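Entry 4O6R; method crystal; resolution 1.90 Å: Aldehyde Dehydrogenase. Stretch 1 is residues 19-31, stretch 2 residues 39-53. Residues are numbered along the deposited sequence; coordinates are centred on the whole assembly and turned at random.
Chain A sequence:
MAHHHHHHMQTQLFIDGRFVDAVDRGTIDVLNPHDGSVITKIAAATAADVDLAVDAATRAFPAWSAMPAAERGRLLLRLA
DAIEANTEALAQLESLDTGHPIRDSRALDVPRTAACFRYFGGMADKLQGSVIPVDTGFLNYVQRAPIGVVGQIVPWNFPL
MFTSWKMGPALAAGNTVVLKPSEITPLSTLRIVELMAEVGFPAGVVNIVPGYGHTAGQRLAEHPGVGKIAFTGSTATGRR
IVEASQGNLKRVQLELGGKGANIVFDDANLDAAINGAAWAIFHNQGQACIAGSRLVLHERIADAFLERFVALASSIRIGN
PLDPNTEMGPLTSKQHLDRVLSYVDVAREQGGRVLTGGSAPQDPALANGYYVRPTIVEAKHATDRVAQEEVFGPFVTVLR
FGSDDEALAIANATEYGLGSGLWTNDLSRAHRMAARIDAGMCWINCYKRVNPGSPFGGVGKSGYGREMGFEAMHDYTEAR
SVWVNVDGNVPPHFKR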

# COMPACT_ATOMS: atom_id res chain seq x y z
N PHE A 19 11.52 11.10 37.77
CA PHE A 19 10.49 10.65 38.69
C PHE A 19 10.21 11.72 39.72
O PHE A 19 11.12 12.15 40.41
CB PHE A 19 10.88 9.34 39.38
CG PHE A 19 10.65 8.14 38.54
CD1 PHE A 19 9.38 7.62 38.39
CD2 PHE A 19 11.71 7.51 37.91
CE1 PHE A 19 9.16 6.50 37.63
CE2 PHE A 19 11.49 6.39 37.13
CZ PHE A 19 10.22 5.88 37.00
N VAL A 20 8.96 12.15 39.83
CA VAL A 20 8.59 13.28 40.67
C VAL A 20 7.31 13.01 41.45
O VAL A 20 6.43 12.27 40.97
CB VAL A 20 8.37 14.58 39.84
CG1 VAL A 20 9.68 15.07 39.27
CG2 VAL A 20 7.37 14.37 38.71
N ASP A 21 7.19 13.61 42.65
CA ASP A 21 5.94 13.57 43.40
C ASP A 21 4.87 14.41 42.67
O ASP A 21 5.19 15.26 41.84
CB ASP A 21 6.11 14.13 44.81
CG ASP A 21 7.03 13.29 45.67
OD1 ASP A 21 7.21 12.09 45.41
OD2 ASP A 21 7.59 13.84 46.61
N ALA A 22 3.61 14.16 42.98
CA ALA A 22 2.50 15.00 42.49
C ALA A 22 2.58 16.41 43.08
O ALA A 22 3.01 16.59 44.21
CB ALA A 22 1.18 14.35 42.82
N VAL A 23 2.17 17.41 42.31
CA VAL A 23 2.08 18.80 42.76
C VAL A 23 1.38 18.96 44.12
O VAL A 23 1.89 19.65 45.00
CB VAL A 23 1.37 19.65 41.67
CG1 VAL A 23 0.81 20.96 42.20
CG2 VAL A 23 2.35 19.91 40.53
N ASP A 24 0.21 18.31 44.30
CA ASP A 24 -0.55 18.38 45.57
C ASP A 24 -0.05 17.38 46.63
O ASP A 24 -0.58 17.32 47.72
CB ASP A 24 -2.04 18.13 45.31
CG ASP A 24 -2.68 19.22 44.44
OD1 ASP A 24 -2.07 20.29 44.22
OD2 ASP A 24 -3.82 18.99 43.97
N ARG A 25 0.94 16.55 46.26
CA ARG A 25 1.58 15.61 47.17
C ARG A 25 0.63 14.46 47.57
O ARG A 25 0.88 13.77 48.56
CB ARG A 25 2.19 16.33 48.39
N GLY A 26 -0.43 14.25 46.79
CA GLY A 26 -1.36 13.17 47.03
C GLY A 26 -0.78 11.81 46.68
O GLY A 26 0.14 11.69 45.85
N THR A 27 -1.31 10.78 47.32
CA THR A 27 -0.97 9.41 47.01
C THR A 27 -2.19 8.53 46.90
O THR A 27 -3.29 8.89 47.33
CB THR A 27 -0.05 8.81 48.07
OG1 THR A 27 -0.69 8.87 49.34
CG2 THR A 27 1.24 9.56 48.10
N ILE A 28 -1.97 7.36 46.30
CA ILE A 28 -2.95 6.30 46.19
C ILE A 28 -2.34 4.98 46.66
O ILE A 28 -1.20 4.67 46.32
CB ILE A 28 -3.44 6.19 44.75
CG1 ILE A 28 -4.35 7.40 44.45
CG2 ILE A 28 -4.20 4.90 44.56
CD1 ILE A 28 -4.68 7.61 42.99
N ASP A 29 -3.10 4.21 47.44
CA ASP A 29 -2.63 2.90 47.91
C ASP A 29 -2.80 1.86 46.80
O ASP A 29 -3.87 1.79 46.19
CB ASP A 29 -3.39 2.44 49.16
CG ASP A 29 -2.95 3.14 50.44
OD1 ASP A 29 -2.11 4.07 50.45
OD2 ASP A 29 -3.48 2.74 51.49
N VAL A 30 -1.75 1.08 46.54
CA VAL A 30 -1.78 0.02 45.53
C VAL A 30 -1.85 -1.28 46.28
O VAL A 30 -1.00 -1.56 47.12
CB VAL A 30 -0.55 0.03 44.63
CG1 VAL A 30 -0.60 -1.13 43.64
CG2 VAL A 30 -0.48 1.37 43.90
N LEU A 31 -2.87 -2.07 45.97
CA LEU A 31 -3.15 -3.29 46.71
C LEU A 31 -2.70 -4.54 45.96
O LEU A 31 -2.70 -4.58 44.70
CB LEU A 31 -4.64 -3.38 47.10
CG LEU A 31 -5.24 -2.17 47.83
CD1 LEU A 31 -6.68 -2.43 48.24
CD2 LEU A 31 -4.39 -1.87 49.05
N ILE A 39 0.85 -2.86 48.78
CA ILE A 39 2.17 -3.03 48.20
C ILE A 39 2.97 -1.76 48.46
O ILE A 39 4.06 -1.80 49.00
CB ILE A 39 2.09 -3.32 46.69
CG1 ILE A 39 1.32 -4.63 46.43
CG2 ILE A 39 3.48 -3.41 46.07
CD1 ILE A 39 0.89 -4.79 45.00
N THR A 40 2.39 -0.63 48.12
CA THR A 40 3.07 0.65 48.25
C THR A 40 2.04 1.74 48.02
O THR A 40 0.92 1.47 47.59
CB THR A 40 4.18 0.81 47.18
OG1 THR A 40 4.85 2.06 47.35
CG2 THR A 40 3.58 0.76 45.70
N LYS A 41 2.45 2.97 48.29
CA LYS A 41 1.71 4.14 47.85
C LYS A 41 2.36 4.66 46.58
O LYS A 41 3.58 4.59 46.45
CB LYS A 41 1.74 5.24 48.95
CG LYS A 41 1.26 4.77 50.31
CD LYS A 41 1.25 5.91 51.33
CE LYS A 41 0.51 5.50 52.60
NZ LYS A 41 -0.95 5.32 52.35
N ILE A 42 1.56 5.15 45.63
CA ILE A 42 2.10 5.84 44.46
C ILE A 42 1.72 7.32 44.50
O ILE A 42 0.73 7.69 45.12
CB ILE A 42 1.56 5.28 43.13
CG1 ILE A 42 0.03 5.21 43.14
CG2 ILE A 42 2.19 3.93 42.82
CD1 ILE A 42 -0.58 5.32 41.77
N ALA A 43 2.49 8.15 43.82
CA ALA A 43 2.08 9.52 43.61
C ALA A 43 0.77 9.57 42.80
O ALA A 43 0.57 8.79 41.86
CB ALA A 43 3.20 10.29 42.95
N ALA A 44 -0.15 10.46 43.21
CA ALA A 44 -1.48 10.58 42.59
C ALA A 44 -1.59 11.85 41.74
O ALA A 44 -1.79 12.96 42.27
CB ALA A 44 -2.55 10.59 43.67
N ALA A 45 -1.48 11.69 40.43
CA ALA A 45 -1.55 12.84 39.52
C ALA A 45 -2.93 13.46 39.52
O ALA A 45 -3.95 12.76 39.50
CB ALA A 45 -1.17 12.42 38.11
N THR A 46 -2.96 14.79 39.52
CA THR A 46 -4.18 15.57 39.31
C THR A 46 -3.95 16.46 38.10
O THR A 46 -2.93 16.32 37.40
CB THR A 46 -4.52 16.42 40.54
OG1 THR A 46 -3.48 17.42 40.76
CG2 THR A 46 -4.67 15.54 41.73
N ALA A 47 -4.88 17.36 37.84
CA ALA A 47 -4.85 18.19 36.64
C ALA A 47 -3.55 18.96 36.47
O ALA A 47 -3.00 19.02 35.37
CB ALA A 47 -6.03 19.15 36.65
N ALA A 48 -3.03 19.52 37.55
CA ALA A 48 -1.77 20.28 37.48
C ALA A 48 -0.61 19.40 37.00
O ALA A 48 0.29 19.89 36.31
CB ALA A 48 -1.45 20.89 38.83
N ASP A 49 -0.64 18.12 37.34
CA ASP A 49 0.43 17.21 36.92
C ASP A 49 0.27 16.83 35.47
O ASP A 49 1.24 16.75 34.72
CB ASP A 49 0.41 15.95 37.77
CG ASP A 49 0.63 16.24 39.25
OD1 ASP A 49 1.76 16.68 39.61
OD2 ASP A 49 -0.33 16.05 40.03
N VAL A 50 -0.97 16.60 35.06
CA VAL A 50 -1.25 16.41 33.64
C VAL A 50 -0.76 17.61 32.83
O VAL A 50 -0.14 17.45 31.78
CB VAL A 50 -2.74 16.15 33.38
CG1 VAL A 50 -3.02 16.16 31.89
CG2 VAL A 50 -3.13 14.83 34.00
N ASP A 51 -0.99 18.82 33.34
CA ASP A 51 -0.46 20.02 32.67
C ASP A 51 1.06 20.00 32.51
O ASP A 51 1.57 20.27 31.45
CB ASP A 51 -0.92 21.30 33.37
CG ASP A 51 -2.42 21.55 33.22
OD1 ASP A 51 -3.04 20.87 32.40
OD2 ASP A 51 -2.99 22.41 33.94
N LEU A 52 1.77 19.65 33.58
CA LEU A 52 3.22 19.54 33.53
C LEU A 52 3.66 18.49 32.51
O LEU A 52 4.62 18.70 31.79
CB LEU A 52 3.79 19.21 34.92
CG LEU A 52 3.67 20.33 35.95
CD1 LEU A 52 4.09 19.82 37.31
CD2 LEU A 52 4.51 21.54 35.57
N ALA A 53 2.95 17.36 32.46
CA ALA A 53 3.28 16.29 31.53
C ALA A 53 3.05 16.69 30.09
O ALA A 53 3.88 16.40 29.25
CB ALA A 53 2.47 15.05 31.88
O HOH W 1 4.45 16.66 39.49
O HOH W 2 -1.21 16.83 42.37
O HOH W 3 -1.71 14.78 44.26
O HOH W 4 -1.37 2.63 53.59

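The most unusual feature of this contact is the carboxylate of D49, which reaches from the first turn of helix 47-53 to bond the A22-R25 turn. V23 N donates to D49 OD1 at 2.8 Å with an N-H...O angle of 169°, while T46 N donates to D49 OD2 at 3.0 Å and 173°; one acidic side chain thus ties the turn to the residue just before its own helix. Two waters extend the network. One donates to D21 O (2.8 Å) and D49 OD1 (2.7 Å); the other donates to D49 OD2 (2.6 Å), accepts from D24 N (2.8 Å) and bonds T46 OG1 (2.8 Å). The turn is type I, closed by R25 N to A22 O at 2.9 Å.

Beyond it, strands 27-31 and 39-43 run antiparallel, their directions 148° apart. The clearest evidence is the reciprocal pair I28 N to I42 O (3.0 Å, 157°) and I42 N to I28 O (2.9 Å, 166°). A44 N to G26 O (2.9 Å) continues the ladder toward the turn, where a water also links G26 N to A44 O. Beyond I28-I42, V30 N donates to T40 O (2.9 Å, 165°), but V30 O accepts from I39 N (2.8 Å, 148°), so the reciprocal pattern is not repeated there.

Side chains sort by face. I28, V30, T40 and I42 share one face, with I28 CB 3.9 Å from I42 CG1 and V30 CG2 3.9 Å from I42 CG2; I28 CD1 also meets A44 CB at 3.7 Å. These apolar contacts bury hydrocarbon. On the face of D29 and K41, charge replaces it: D29 OD1 and K41 NZ form a 2.6 Å salt bridge, and a water joins D29 OD2 to K41 NZ, 3.0 Å from each. Near the helix, V23 CG2 packs on L52 CD1 at 3.7 Å, adding an apolar contact beside the D49 bond.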